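Local coordinates for protein o-succinylbenzoate synthase (Synechococcus elongatus, PDB 2OZT) that catalyses the metal-dependent dehydration of a succinyl-hydroxycyclohexadiene carboxylate to 2-succinylbenzoate, a step on the way to phylloquinone, at residues 5-10 with 63-68; 99-104 with 310-315; 116-121 with 148-153; 244-249 with 268-273. All coordinates share one frame; numbering follows the deposited sequence.

Contact 1 of 4, residues 5-10 with 63-68; sequences WQWRIY and ALCQQL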
loop_
_atom_site.group_PDB
_atom_site.type_symbol
_atom_site.label_atom_id
_atom_site.label_comp_id
_atom_site.label_asym_id
_atom_site.label_seq_id
_atom_site.Cartn_x
_atom_site.Cartn_y
_atom_site.Cartn_z
ATOM N N TRP A 5 1.229 4.318 -27.900
ATOM C CA TRP A 5 1.317 4.814 -26.517
ATOM C C TRP A 5 2.391 5.883 -26.363
ATOM O O TRP A 5 3.244 6.086 -27.247
ATOM C CB TRP A 5 1.604 3.646 -25.568
ATOM C CG TRP A 5 2.926 3.006 -25.779
ATOM C CD1 TRP A 5 3.319 2.219 -26.845
ATOM C CD2 TRP A 5 4.067 3.077 -24.906
ATOM N NE1 TRP A 5 4.625 1.829 -26.693
ATOM C CE2 TRP A 5 5.105 2.324 -25.505
ATOM C CE3 TRP A 5 4.304 3.700 -23.667
ATOM C CZ2 TRP A 5 6.360 2.188 -24.933
ATOM C CZ3 TRP A 5 5.565 3.560 -23.097
ATOM C CH2 TRP A 5 6.572 2.810 -23.738
ATOM N N GLN A 6 2.325 6.565 -25.222
ATOM C CA GLN A 6 3.301 7.568 -24.840
ATOM C C GLN A 6 3.468 7.453 -23.329
ATOM O O GLN A 6 2.590 6.940 -22.620
ATOM C CB GLN A 6 2.790 8.969 -25.140
ATOM C CG GLN A 6 2.488 9.307 -26.620
ATOM C CD GLN A 6 1.745 10.615 -26.703
ATOM O OE1 GLN A 6 0.525 10.672 -26.498
ATOM N NE2 GLN A 6 2.478 11.687 -26.952
ATOM N N TRP A 7 4.595 7.986 -22.836
ATOM C CA TRP A 7 4.857 8.053 -21.387
ATOM C C TRP A 7 5.439 9.431 -21.065
ATOM O O TRP A 7 6.093 10.065 -21.927
ATOM C CB TRP A 7 5.782 6.910 -20.986
ATOM C CG TRP A 7 7.181 7.059 -21.436
ATOM C CD1 TRP A 7 7.739 6.588 -22.607
ATOM C CD2 TRP A 7 8.265 7.657 -20.685
ATOM N NE1 TRP A 7 9.092 6.903 -22.638
ATOM C CE2 TRP A 7 9.421 7.573 -21.480
ATOM C CE3 TRP A 7 8.346 8.282 -19.430
ATOM C CZ2 TRP A 7 10.659 8.090 -21.058
ATOM C CZ3 TRP A 7 9.569 8.807 -19.018
ATOM C CH2 TRP A 7 10.699 8.708 -19.819
ATOM N N ARG A 8 5.166 9.912 -19.846
ATOM C CA ARG A 8 5.699 11.164 -19.320
ATOM C C ARG A 8 6.104 10.962 -17.885
ATOM O O ARG A 8 5.340 10.375 -17.124
ATOM C CB ARG A 8 4.656 12.278 -19.359
ATOM C CG ARG A 8 4.329 12.669 -20.823
ATOM C CD ARG A 8 3.217 13.726 -20.980
ATOM N NE ARG A 8 3.016 14.100 -22.400
ATOM C CZ ARG A 8 2.145 15.026 -22.839
ATOM N NH1 ARG A 8 1.378 15.706 -21.992
ATOM N NH2 ARG A 8 2.044 15.281 -24.147
ATOM N N ILE A 9 7.274 11.492 -17.525
ATOM C CA ILE A 9 7.681 11.560 -16.110
ATOM C C ILE A 9 6.874 12.619 -15.394
ATOM O O ILE A 9 6.465 13.616 -15.994
ATOM C CB ILE A 9 9.170 11.853 -15.995
ATOM C CG1 ILE A 9 9.675 11.375 -14.625
ATOM C CG2 ILE A 9 9.460 13.361 -16.196
ATOM C CD1 ILE A 9 11.204 11.369 -14.474
ATOM N N TYR A 10 6.656 12.388 -14.092
ATOM C CA TYR A 10 6.111 13.411 -13.190
ATOM C C TYR A 10 6.964 13.502 -11.954
ATOM O O TYR A 10 7.599 12.547 -11.611
ATOM C CB TYR A 10 4.646 13.117 -12.839
ATOM C CG TYR A 10 4.370 12.002 -11.835
ATOM C CD1 TYR A 10 4.542 12.208 -10.469
ATOM C CD2 TYR A 10 3.908 10.761 -12.262
ATOM C CE1 TYR A 10 4.241 11.224 -9.549
ATOM C CE2 TYR A 10 3.587 9.749 -11.336
ATOM C CZ TYR A 10 3.762 9.988 -9.981
ATOM O OH TYR A 10 3.439 9.001 -9.063
ATOM N N ALA A 63 14.135 3.312 -18.413
ATOM C CA ALA A 63 14.895 2.562 -19.411
ATOM C C ALA A 63 13.973 1.547 -20.107
ATOM O O ALA A 63 13.986 1.409 -21.329
ATOM C CB ALA A 63 16.065 1.876 -18.788
ATOM N N LEU A 64 13.149 0.845 -19.331
ATOM C CA LEU A 64 12.160 -0.069 -19.888
ATOM C C LEU A 64 11.273 0.645 -20.874
ATOM O O LEU A 64 11.086 0.153 -22.011
ATOM C CB LEU A 64 11.265 -0.624 -18.764
ATOM C CG LEU A 64 10.134 -1.493 -19.333
ATOM C CD1 LEU A 64 10.611 -2.855 -19.875
ATOM C CD2 LEU A 64 8.996 -1.608 -18.341
ATOM N N CYS A 65 10.715 1.798 -20.500
ATOM C CA CYS A 65 9.827 2.523 -21.402
ATOM C C CYS A 65 10.542 2.872 -22.702
ATOM O O CYS A 65 9.935 2.848 -23.762
ATOM C CB CYS A 65 9.272 3.789 -20.757
ATOM S SG CYS A 65 8.019 3.344 -19.507
ATOM N N GLN A 66 11.832 3.171 -22.634
ATOM C CA GLN A 66 12.568 3.571 -23.848
ATOM C C GLN A 66 12.949 2.380 -24.701
ATOM O O GLN A 66 13.295 2.554 -25.887
ATOM C CB GLN A 66 13.828 4.383 -23.461
ATOM C CG GLN A 66 13.438 5.685 -22.842
ATOM C CD GLN A 66 14.592 6.619 -22.644
ATOM O OE1 GLN A 66 15.645 6.243 -22.126
ATOM N NE2 GLN A 66 14.390 7.861 -23.043
ATOM N N GLN A 67 12.909 1.179 -24.140
ATOM C CA GLN A 67 13.279 -0.041 -24.864
ATOM C C GLN A 67 12.096 -0.706 -25.550
ATOM O O GLN A 67 12.282 -1.438 -26.532
ATOM C CB GLN A 67 13.916 -1.063 -23.913
ATOM C CG GLN A 67 15.335 -0.711 -23.436
ATOM C CD GLN A 67 15.639 -1.327 -22.089
ATOM O OE1 GLN A 67 14.934 -2.241 -21.636
ATOM N NE2 GLN A 67 16.689 -0.819 -21.422
ATOM N N LEU A 68 10.884 -0.472 -25.055
ATOM C CA LEU A 68 9.682 -1.101 -25.653
ATOM C C LEU A 68 9.351 -0.569 -27.040
ATOM O O LEU A 68 9.583 0.604 -27.330
ATOM C CB LEU A 68 8.472 -0.880 -24.754
ATOM C CG LEU A 68 8.542 -1.661 -23.450
ATOM C CD1 LEU A 68 7.446 -1.106 -22.502
ATOM C CD2 LEU A 68 8.331 -3.162 -23.658
#
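C65 of the helix meets two tryptophans of the strand, W7 through CB and SG and W5 through its carbonyl oxygen. The CB of C65 sits over one face of the W7 indole, displaced toward the rim, and lies 3.6 Å from the centroid of the five-membered ring, 10° off its normal, a CH-pi contact. With SG anti to its own carbonyl carbon (chi1 -73°), the sulfur lies over the same ring in a Cys sulfur-aromatic contact, its SG 4.4 Å from that centroid. Q66 adds its CG near W7 CZ2, the extended chain crossing the indole side chain.

W5 CH2 approaches C65 O at 3.4 Å, with the oxygen near the ring plane at the indole edge, and W5 CZ2 rests 3.7 Å from L68 CB, the two side chains crossing at about a right angle. No hydrogen bond joins the two segments; the polar end of W5, NE1, is tied instead to P69 O just past the helix.

The axes of strand segment 5-10 and helix segment 63-67 pass 9.9 Å apart and run nearly antiparallel, at 156°. Strand 3-20 hydrogen-bonds along strand 23-36, whose L35 touches W5 and whose I31 and L33 touch W7. F91 of helix 85-97 meets W5 edge-to-face and also touches C65 and L68, so helix 85-97 packs against both the strand and helix 58-67.

Contact 2 of 4, residues 99-104 with 310-315; sequences GRLPYR and TTLTAY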
loop_
_atom_site.group_PDB
_atom_site.type_symbol
_atom_site.label_atom_id
_atom_site.label_comp_id
_atom_site.label_asym_id
_atom_site.label_seq_id
_atom_site.Cartn_x
_atom_site.Cartn_y
_atom_site.Cartn_z
ATOM N N GLY A 99 -10.681 2.187 -23.464
ATOM C CA GLY A 99 -12.103 2.137 -23.825
ATOM C C GLY A 99 -13.007 1.725 -22.680
ATOM O O GLY A 99 -14.195 1.424 -22.893
ATOM N N ARG A 100 -12.474 1.730 -21.451
ATOM C CA ARG A 100 -13.258 1.355 -20.249
ATOM C C ARG A 100 -13.384 2.483 -19.218
ATOM O O ARG A 100 -13.991 2.304 -18.153
ATOM C CB ARG A 100 -12.687 0.074 -19.621
ATOM C CG ARG A 100 -12.797 -1.162 -20.513
ATOM C CD ARG A 100 -12.455 -2.444 -19.750
ATOM N NE ARG A 100 -12.544 -3.658 -20.574
ATOM C CZ ARG A 100 -11.529 -4.214 -21.242
ATOM N NH1 ARG A 100 -10.316 -3.680 -21.213
ATOM N NH2 ARG A 100 -11.729 -5.312 -21.961
ATOM N N LEU A 101 -12.809 3.646 -19.516
ATOM C CA LEU A 101 -12.861 4.794 -18.616
ATOM C C LEU A 101 -14.061 5.697 -18.873
ATOM O O LEU A 101 -14.466 5.866 -20.044
ATOM C CB LEU A 101 -11.583 5.624 -18.747
ATOM C CG LEU A 101 -10.281 4.878 -18.444
ATOM C CD1 LEU A 101 -9.090 5.817 -18.703
ATOM C CD2 LEU A 101 -10.302 4.452 -16.975
ATOM N N PRO A 102 -14.605 6.312 -17.814
ATOM C CA PRO A 102 -14.167 6.198 -16.399
ATOM C C PRO A 102 -14.714 4.961 -15.684
ATOM O O PRO A 102 -15.745 4.430 -16.073
ATOM C CB PRO A 102 -14.774 7.427 -15.756
ATOM C CG PRO A 102 -16.111 7.589 -16.578
ATOM C CD PRO A 102 -15.758 7.234 -17.969
ATOM N N TYR A 103 -14.052 4.554 -14.601
ATOM C CA TYR A 103 -14.415 3.327 -13.895
ATOM C C TYR A 103 -15.454 3.559 -12.832
ATOM O O TYR A 103 -15.493 4.622 -12.227
ATOM C CB TYR A 103 -13.194 2.784 -13.145
ATOM C CG TYR A 103 -12.165 2.094 -13.990
ATOM C CD1 TYR A 103 -10.796 2.379 -13.814
ATOM C CD2 TYR A 103 -12.522 1.122 -14.917
ATOM C CE1 TYR A 103 -9.851 1.711 -14.533
ATOM C CE2 TYR A 103 -11.594 0.456 -15.645
ATOM C CZ TYR A 103 -10.243 0.744 -15.462
ATOM O OH TYR A 103 -9.356 0.040 -16.195
ATOM N N ARG A 104 -16.251 2.512 -12.577
ATOM C CA ARG A 104 -17.178 2.480 -11.457
ATOM C C ARG A 104 -16.376 2.150 -10.210
ATOM O O ARG A 104 -15.630 1.178 -10.191
ATOM C CB ARG A 104 -18.241 1.395 -11.703
ATOM C CG ARG A 104 -19.208 1.154 -10.543
ATOM C CD ARG A 104 -20.064 2.388 -10.288
ATOM N NE ARG A 104 -21.056 2.616 -11.340
ATOM C CZ ARG A 104 -21.504 3.817 -11.702
ATOM N NH1 ARG A 104 -21.038 4.917 -11.113
ATOM N NH2 ARG A 104 -22.413 3.920 -12.665
ATOM N N THR A 310 -13.149 10.591 -12.105
ATOM C CA THR A 310 -14.540 10.188 -12.385
ATOM C C THR A 310 -14.987 10.451 -13.831
ATOM O O THR A 310 -16.088 10.052 -14.225
ATOM C CB THR A 310 -15.535 10.848 -11.398
ATOM O OG1 THR A 310 -15.526 12.266 -11.583
ATOM C CG2 THR A 310 -15.180 10.527 -9.945
ATOM N N THR A 311 -14.138 11.120 -14.606
ATOM C CA THR A 311 -14.439 11.443 -15.996
ATOM C C THR A 311 -13.213 11.204 -16.866
ATOM O O THR A 311 -12.084 11.295 -16.394
ATOM C CB THR A 311 -14.885 12.927 -16.174
ATOM O OG1 THR A 311 -13.788 13.793 -15.855
ATOM C CG2 THR A 311 -16.091 13.277 -15.297
ATOM N N LEU A 312 -13.431 10.891 -18.135
ATOM C CA LEU A 312 -12.327 10.735 -19.078
ATOM C C LEU A 312 -11.559 12.054 -19.286
ATOM O O LEU A 312 -10.327 12.057 -19.381
ATOM C CB LEU A 312 -12.828 10.167 -20.406
ATOM C CG LEU A 312 -11.853 9.701 -21.495
ATOM C CD1 LEU A 312 -10.600 8.993 -20.966
ATOM C CD2 LEU A 312 -12.596 8.785 -22.458
ATOM N N THR A 313 -12.274 13.174 -19.322
ATOM C CA THR A 313 -11.612 14.474 -19.439
ATOM C C THR A 313 -10.666 14.768 -18.273
ATOM O O THR A 313 -9.646 15.443 -18.455
ATOM C CB THR A 313 -12.634 15.614 -19.540
ATOM O OG1 THR A 313 -13.465 15.606 -18.376
ATOM C CG2 THR A 313 -13.481 15.440 -20.776
ATOM N N ALA A 314 -10.998 14.264 -17.080
ATOM C CA ALA A 314 -10.125 14.451 -15.916
ATOM C C ALA A 314 -8.763 13.789 -16.135
ATOM O O ALA A 314 -7.726 14.344 -15.726
ATOM C CB ALA A 314 -10.762 13.905 -14.649
ATOM N N TYR A 315 -8.757 12.617 -16.771
ATOM C CA TYR A 315 -7.498 11.973 -17.134
ATOM C C TYR A 315 -6.762 12.838 -18.146
ATOM O O TYR A 315 -5.549 13.041 -18.030
ATOM C CB TYR A 315 -7.722 10.604 -17.767
ATOM C CG TYR A 315 -8.082 9.502 -16.783
ATOM C CD1 TYR A 315 -9.397 9.292 -16.388
ATOM C CD2 TYR A 315 -7.113 8.628 -16.319
ATOM C CE1 TYR A 315 -9.745 8.271 -15.508
ATOM C CE2 TYR A 315 -7.441 7.594 -15.440
ATOM C CZ TYR A 315 -8.757 7.421 -15.030
ATOM O OH TYR A 315 -9.106 6.392 -14.163
HETATM O O HOH W 1 -11.946 6.290 -13.796
#
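L101 reaches Y315 because its CG stands anti to the carbonyl carbon (chi1 -59°), while chi1 of -76° sets Y315 CG likewise and chi2 of 86° turns the ring so that one face meets the leucine. The two methyls of L101 then divide their work. CD1 hangs over the centre of the Y315 ring, 3.9 Å from its centroid and almost on the normal, as a CH-pi contact; CD2 lies 3.6 Å from Y315 OH and also sits over one face of the Y103 ring, toward its rim. L312 closes the patch, with its CD1 4.2 Å from L101 CB.

Next along the loop, P102 follows a cis peptide bond and presses its CB to 3.3 Å from T310 O. One water, in the plane of the Y315 ring at its edge, accepts from Y103 N at 2.8 Å and lies 2.9 Å from Y315 OH, joining loop and helix where no direct hydrogen bond does. A phenylalanine in place of Y315 would keep the ring beneath CD1 but would probably leave this water without its link to the helix and L101 CD2 without the hydroxyl it touches.

T311 is the N-cap of helix 312-320, its OG1 accepting from A314 N at 3.1 Å. Y44 of strand 42-47 touches L101 and L312 and meets the Y315 ring, and H285 of helix 277-290 stacks on Y103. Such a return of the C-terminal chain to the N-terminal capping domain is typical of the enolase superfamily.

Contact 3 of 4, residues 116-121 with 148-153; sequences SGQAAL and QAILKA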
loop_
_atom_site.group_PDB
_atom_site.type_symbol
_atom_site.label_atom_id
_atom_site.label_comp_id
_atom_site.label_asym_id
_atom_site.label_seq_id
_atom_site.Cartn_x
_atom_site.Cartn_y
_atom_site.Cartn_z
ATOM N N SER A 116 2.761 9.467 16.183
ATOM C CA SER A 116 3.488 8.859 17.288
ATOM C C SER A 116 3.294 9.626 18.577
ATOM O O SER A 116 3.032 10.837 18.590
ATOM C CB SER A 116 4.979 8.760 16.972
ATOM O OG SER A 116 5.541 10.041 16.776
ATOM N N GLY A 117 3.446 8.922 19.676
ATOM C CA GLY A 117 3.335 9.544 20.984
ATOM C C GLY A 117 1.956 9.921 21.426
ATOM O O GLY A 117 0.957 9.396 20.928
ATOM N N GLN A 118 1.901 10.873 22.350
ATOM C CA GLN A 118 0.689 11.240 23.027
ATOM C C GLN A 118 -0.337 11.845 22.071
ATOM O O GLN A 118 -1.530 11.910 22.411
ATOM C CB GLN A 118 1.037 12.263 24.112
ATOM C CG GLN A 118 0.669 11.830 25.476
ATOM C CD GLN A 118 1.313 12.698 26.543
ATOM O OE1 GLN A 118 2.547 12.808 26.630
ATOM N NE2 GLN A 118 0.483 13.314 27.366
ATOM N N ALA A 119 0.139 12.247 20.892
ATOM C CA ALA A 119 -0.706 12.797 19.794
ATOM C C ALA A 119 -1.882 11.893 19.506
ATOM O O ALA A 119 -3.000 12.366 19.189
ATOM C CB ALA A 119 0.092 12.977 18.542
ATOM N N ALA A 120 -1.653 10.589 19.574
ATOM C CA ALA A 120 -2.708 9.626 19.295
ATOM C C ALA A 120 -3.973 9.909 20.096
ATOM O O ALA A 120 -5.080 9.658 19.616
ATOM C CB ALA A 120 -2.230 8.218 19.537
ATOM N N LEU A 121 -3.803 10.416 21.330
ATOM C CA LEU A 121 -4.930 10.559 22.231
ATOM C C LEU A 121 -5.848 11.726 21.848
ATOM O O LEU A 121 -6.961 11.799 22.348
ATOM C CB LEU A 121 -4.421 10.744 23.673
ATOM C CG LEU A 121 -3.590 9.584 24.202
ATOM C CD1 LEU A 121 -3.117 9.974 25.628
ATOM C CD2 LEU A 121 -4.402 8.321 24.266
ATOM N N GLN A 148 3.362 2.034 25.905
ATOM C CA GLN A 148 2.400 1.172 26.528
ATOM C C GLN A 148 1.431 1.956 27.421
ATOM O O GLN A 148 0.262 1.660 27.485
ATOM C CB GLN A 148 3.102 0.028 27.278
ATOM C CG GLN A 148 3.611 -1.015 26.301
ATOM C CD GLN A 148 4.754 -1.876 26.827
ATOM O OE1 GLN A 148 5.104 -1.819 28.000
ATOM N NE2 GLN A 148 5.334 -2.694 25.938
ATOM N N ALA A 149 1.941 2.978 28.100
ATOM C CA ALA A 149 1.069 3.838 28.902
ATOM C C ALA A 149 0.078 4.633 28.076
ATOM O O ALA A 149 -1.111 4.696 28.415
ATOM C CB ALA A 149 1.895 4.742 29.803
ATOM N N ILE A 150 0.555 5.142 26.927
ATOM C CA ILE A 150 -0.334 5.835 25.974
ATOM C C ILE A 150 -1.347 4.831 25.431
ATOM O O ILE A 150 -2.550 5.122 25.328
ATOM C CB ILE A 150 0.448 6.477 24.852
ATOM C CG1 ILE A 150 1.356 7.587 25.405
ATOM C CG2 ILE A 150 -0.524 7.056 23.809
ATOM C CD1 ILE A 150 2.442 7.979 24.455
ATOM N N LEU A 151 -0.862 3.638 25.090
ATOM C CA LEU A 151 -1.750 2.640 24.506
ATOM C C LEU A 151 -2.895 2.262 25.455
ATOM O O LEU A 151 -4.057 2.130 25.057
ATOM C CB LEU A 151 -0.941 1.388 24.114
ATOM C CG LEU A 151 -1.759 0.304 23.406
ATOM C CD1 LEU A 151 -2.623 0.793 22.205
ATOM C CD2 LEU A 151 -0.843 -0.787 22.908
ATOM N N LYS A 152 -2.549 2.094 26.735
ATOM C CA LYS A 152 -3.549 1.813 27.749
ATOM C C LYS A 152 -4.650 2.912 27.761
ATOM O O LYS A 152 -5.854 2.603 27.793
ATOM C CB LYS A 152 -2.862 1.660 29.129
ATOM C CG LYS A 152 -3.822 1.364 30.258
ATOM C CD LYS A 152 -3.014 0.920 31.501
ATOM C CE LYS A 152 -3.867 0.928 32.764
ATOM N NZ LYS A 152 -4.977 -0.053 32.679
ATOM N N ALA A 153 -4.233 4.171 27.716
ATOM C CA ALA A 153 -5.177 5.298 27.704
ATOM C C ALA A 153 -5.984 5.336 26.391
ATOM O O ALA A 153 -7.190 5.626 26.394
ATOM C CB ALA A 153 -4.420 6.593 27.895
#
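Q118 and I150 bring their CA atoms to 6.2 Å, the nearest approach between a turn entering helix 120-129 and the middle of helix 144-157. I150 does most of the touching. Its CG1 is anti to the carbonyl carbon (chi1 -65°) and CD1 continues the chain outward (chi2 163°), so that this methyl meets the peptide joining G117 to Q118: I150 CD1 lies 3.6 Å from G117 C and equally far from Q118 N. Across this contact the tip packs mainly on backbone, at a glycine with positive phi.

The other branch, CG2, turns to L121, standing 4.0 Å from L121 CG, and the two side chains pass at a slant. L121 in turn sets CD2 against the partner helix, 3.8 Å from I150 O and 4.0 Å from A153 CB. An alanine at I150 would probably open a gap beside the G117–Q118 peptide and leave L121 CG without the methyl it rests on.

No hydrogen bond crosses the interface; methyl groups pack on one another and on backbone atoms. The two helices follow strands 112-114 and 134-138 of the (β/α)-barrel and lie side by side outside it. W137 of strand 134-138 touches A120 from one helix and I150 and L151 from the other, while L151 looks past this interface to strand 163-167 and helix 174-187.

Contact 4 of 4, residues 244-249 with 268-273; sequences IKTALF and LVFSSA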
loop_
_atom_site.group_PDB
_atom_site.type_symbol
_atom_site.label_atom_id
_atom_site.label_comp_id
_atom_site.label_asym_id
_atom_site.label_seq_id
_atom_site.Cartn_x
_atom_site.Cartn_y
_atom_site.Cartn_z
ATOM N N ILE A 244 -0.777 -5.168 1.153
ATOM C CA ILE A 244 -0.456 -5.183 -0.273
ATOM C C ILE A 244 -0.483 -3.775 -0.835
ATOM O O ILE A 244 -1.521 -3.079 -0.729
ATOM C CB ILE A 244 -1.544 -5.990 -1.014
ATOM C CG1 ILE A 244 -1.638 -7.439 -0.511
ATOM C CG2 ILE A 244 -1.302 -5.969 -2.552
ATOM C CD1 ILE A 244 -0.324 -8.246 -0.627
ATOM N N LYS A 245 0.647 -3.354 -1.408
ATOM C CA LYS A 245 0.693 -2.075 -2.134
ATOM C C LYS A 245 0.555 -2.380 -3.606
ATOM O O LYS A 245 1.518 -2.703 -4.291
ATOM C CB LYS A 245 2.020 -1.335 -1.914
ATOM C CG LYS A 245 2.165 -0.709 -0.505
ATOM C CD LYS A 245 2.326 -1.711 0.684
ATOM C CE LYS A 245 3.552 -2.614 0.567
ATOM N NZ LYS A 245 3.572 -3.546 1.814
ATOM N N THR A 246 -0.695 -2.326 -4.064
ATOM C CA THR A 246 -0.999 -2.804 -5.411
ATOM C C THR A 246 -0.155 -2.099 -6.486
ATOM O O THR A 246 0.250 -2.742 -7.467
ATOM C CB THR A 246 -2.471 -2.664 -5.650
ATOM O OG1 THR A 246 -3.194 -3.429 -4.681
ATOM C CG2 THR A 246 -2.912 -3.174 -7.034
ATOM N N ALA A 247 0.110 -0.812 -6.300
ATOM C CA ALA A 247 0.869 -0.083 -7.318
ATOM C C ALA A 247 2.304 -0.569 -7.438
ATOM O O ALA A 247 2.981 -0.306 -8.451
ATOM C CB ALA A 247 0.837 1.419 -7.005
ATOM N N LEU A 248 2.805 -1.242 -6.378
ATOM C CA LEU A 248 4.207 -1.697 -6.365
ATOM C C LEU A 248 4.391 -3.188 -6.628
ATOM O O LEU A 248 5.511 -3.673 -6.725
ATOM C CB LEU A 248 4.852 -1.427 -4.989
ATOM C CG LEU A 248 4.649 -0.029 -4.434
ATOM C CD1 LEU A 248 5.404 0.080 -3.059
ATOM C CD2 LEU A 248 5.153 1.030 -5.464
ATOM N N PHE A 249 3.263 -3.902 -6.718
ATOM C CA PHE A 249 3.248 -5.341 -6.519
ATOM C C PHE A 249 3.521 -6.166 -7.777
ATOM O O PHE A 249 4.142 -7.239 -7.685
ATOM C CB PHE A 249 1.868 -5.672 -5.935
ATOM C CG PHE A 249 1.505 -7.122 -5.914
ATOM C CD1 PHE A 249 1.697 -7.915 -4.753
ATOM C CD2 PHE A 249 0.890 -7.690 -7.032
ATOM C CE1 PHE A 249 1.282 -9.270 -4.743
ATOM C CE2 PHE A 249 0.522 -9.040 -7.042
ATOM C CZ PHE A 249 0.707 -9.809 -5.888
ATOM N N LEU A 268 -5.610 -10.056 3.748
ATOM C CA LEU A 268 -5.097 -8.885 2.983
ATOM C C LEU A 268 -5.604 -7.551 3.518
ATOM O O LEU A 268 -6.789 -7.397 3.853
ATOM C CB LEU A 268 -5.505 -8.979 1.500
ATOM C CG LEU A 268 -5.071 -10.257 0.795
ATOM C CD1 LEU A 268 -5.365 -10.096 -0.676
ATOM C CD2 LEU A 268 -3.582 -10.593 1.015
ATOM N N VAL A 269 -4.690 -6.583 3.491
ATOM C CA VAL A 269 -5.035 -5.179 3.723
ATOM C C VAL A 269 -4.405 -4.406 2.564
ATOM O O VAL A 269 -3.204 -4.514 2.318
ATOM C CB VAL A 269 -4.439 -4.681 5.058
ATOM C CG1 VAL A 269 -4.663 -3.166 5.212
ATOM C CG2 VAL A 269 -5.129 -5.419 6.224
ATOM N N PHE A 270 -5.228 -3.659 1.823
ATOM C CA PHE A 270 -4.681 -2.913 0.715
ATOM C C PHE A 270 -4.310 -1.491 1.107
ATOM O O PHE A 270 -5.110 -0.802 1.716
ATOM C CB PHE A 270 -5.741 -2.866 -0.400
ATOM C CG PHE A 270 -6.027 -4.205 -1.018
ATOM C CD1 PHE A 270 -5.300 -4.620 -2.110
ATOM C CD2 PHE A 270 -7.048 -5.020 -0.540
ATOM C CE1 PHE A 270 -5.534 -5.895 -2.697
ATOM C CE2 PHE A 270 -7.284 -6.286 -1.084
ATOM C CZ PHE A 270 -6.548 -6.687 -2.194
ATOM N N SER A 271 -3.094 -1.077 0.739
ATOM C CA SER A 271 -2.586 0.223 1.151
ATOM C C SER A 271 -1.919 1.012 0.079
ATOM O O SER A 271 -1.649 0.512 -1.039
ATOM C CB SER A 271 -1.625 0.042 2.333
ATOM O OG SER A 271 -0.379 -0.405 1.895
ATOM N N SER A 272 -1.733 2.289 0.406
ATOM C CA SER A 272 -1.158 3.252 -0.534
ATOM C C SER A 272 0.351 3.315 -0.525
ATOM O O SER A 272 0.991 3.207 0.520
ATOM C CB SER A 272 -1.686 4.648 -0.209
ATOM O OG SER A 272 -1.107 5.617 -1.084
ATOM N N ALA A 273 0.947 3.488 -1.691
ATOM C CA ALA A 273 2.382 3.751 -1.834
ATOM C C ALA A 273 2.573 5.230 -2.219
ATOM O O ALA A 273 3.521 5.562 -2.948
ATOM C CB ALA A 273 2.943 2.883 -2.946
HETATM O O HOH W 2 -3.014 -1.419 -2.551
HETATM O O HOH W 3 -0.429 0.854 -3.772
#
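I244 and F270 pair as parallel strand neighbours, and two backbone bonds fix their register. I244 N donates to V269 O at 2.8 Å, almost in line with the carbonyl, and S271 N donates to I244 O at 2.9 Å, tilted 30° from the carbonyl plane. I244 and F270 point to the same face of the sheet, where I244 CB approaches F270 CD1 and, to one side, I244 CG1 meets L268 CD2 at 4.0 Å. T246 OG1 stands at the edge of the F270 ring, 3.5 Å from CD1.

Past this pairing, water takes over from direct bonds. One water donates to I244 O and S271 O and accepts from T246 N; a second accepts from A247 N and donates to S271 O, so both waters grip that carbonyl. I244 O is likewise shared, between S271 N and the first water. Farther on, L248 wraps A273, its CG 3.7 Å from A273 CB.

K245 leaves the pairing alongside S271, its CD 3.2 Å from S271 OG, the chain bending at chi2 (69°) and chi3. NZ is held by V243 O and V224 O and by a salt bridge to D221, a metal ligand that binds sodium in this crystal. Outside, W290 meets the F270 ring and helix 277-290 backs T246.

K245 is the predicted proton acceptor. Directly bonded strands behind it and bridging waters beside it would probably hold the backbone steady at the C-terminal end of a barrel strand, the place where this superfamily carries its catalytic groups, with the amine directed toward the metal site.

Overall arrangement
Chemistry follows place in this two-domain enzyme. Contact 4 is the buried one, its centre about 3 Å from the centre of the chain, and relies on backbone hydrogen bonds and bridging waters beside the active site. Contacts 1 and 2 lie at the surface and contact 3 is partly buried; all three use apolar or aromatic packing without hydrogen bonds between segments, contact 2 adding one water. Contacts 3 and 4 belong to the same barrel, one between outer helices and the other between neighbouring strands and their following loops. Contact 1 stays within the capping domain, whereas contact 2 joins distant parts of the chain, with contacts 3 and 4 nested in the loop it closes.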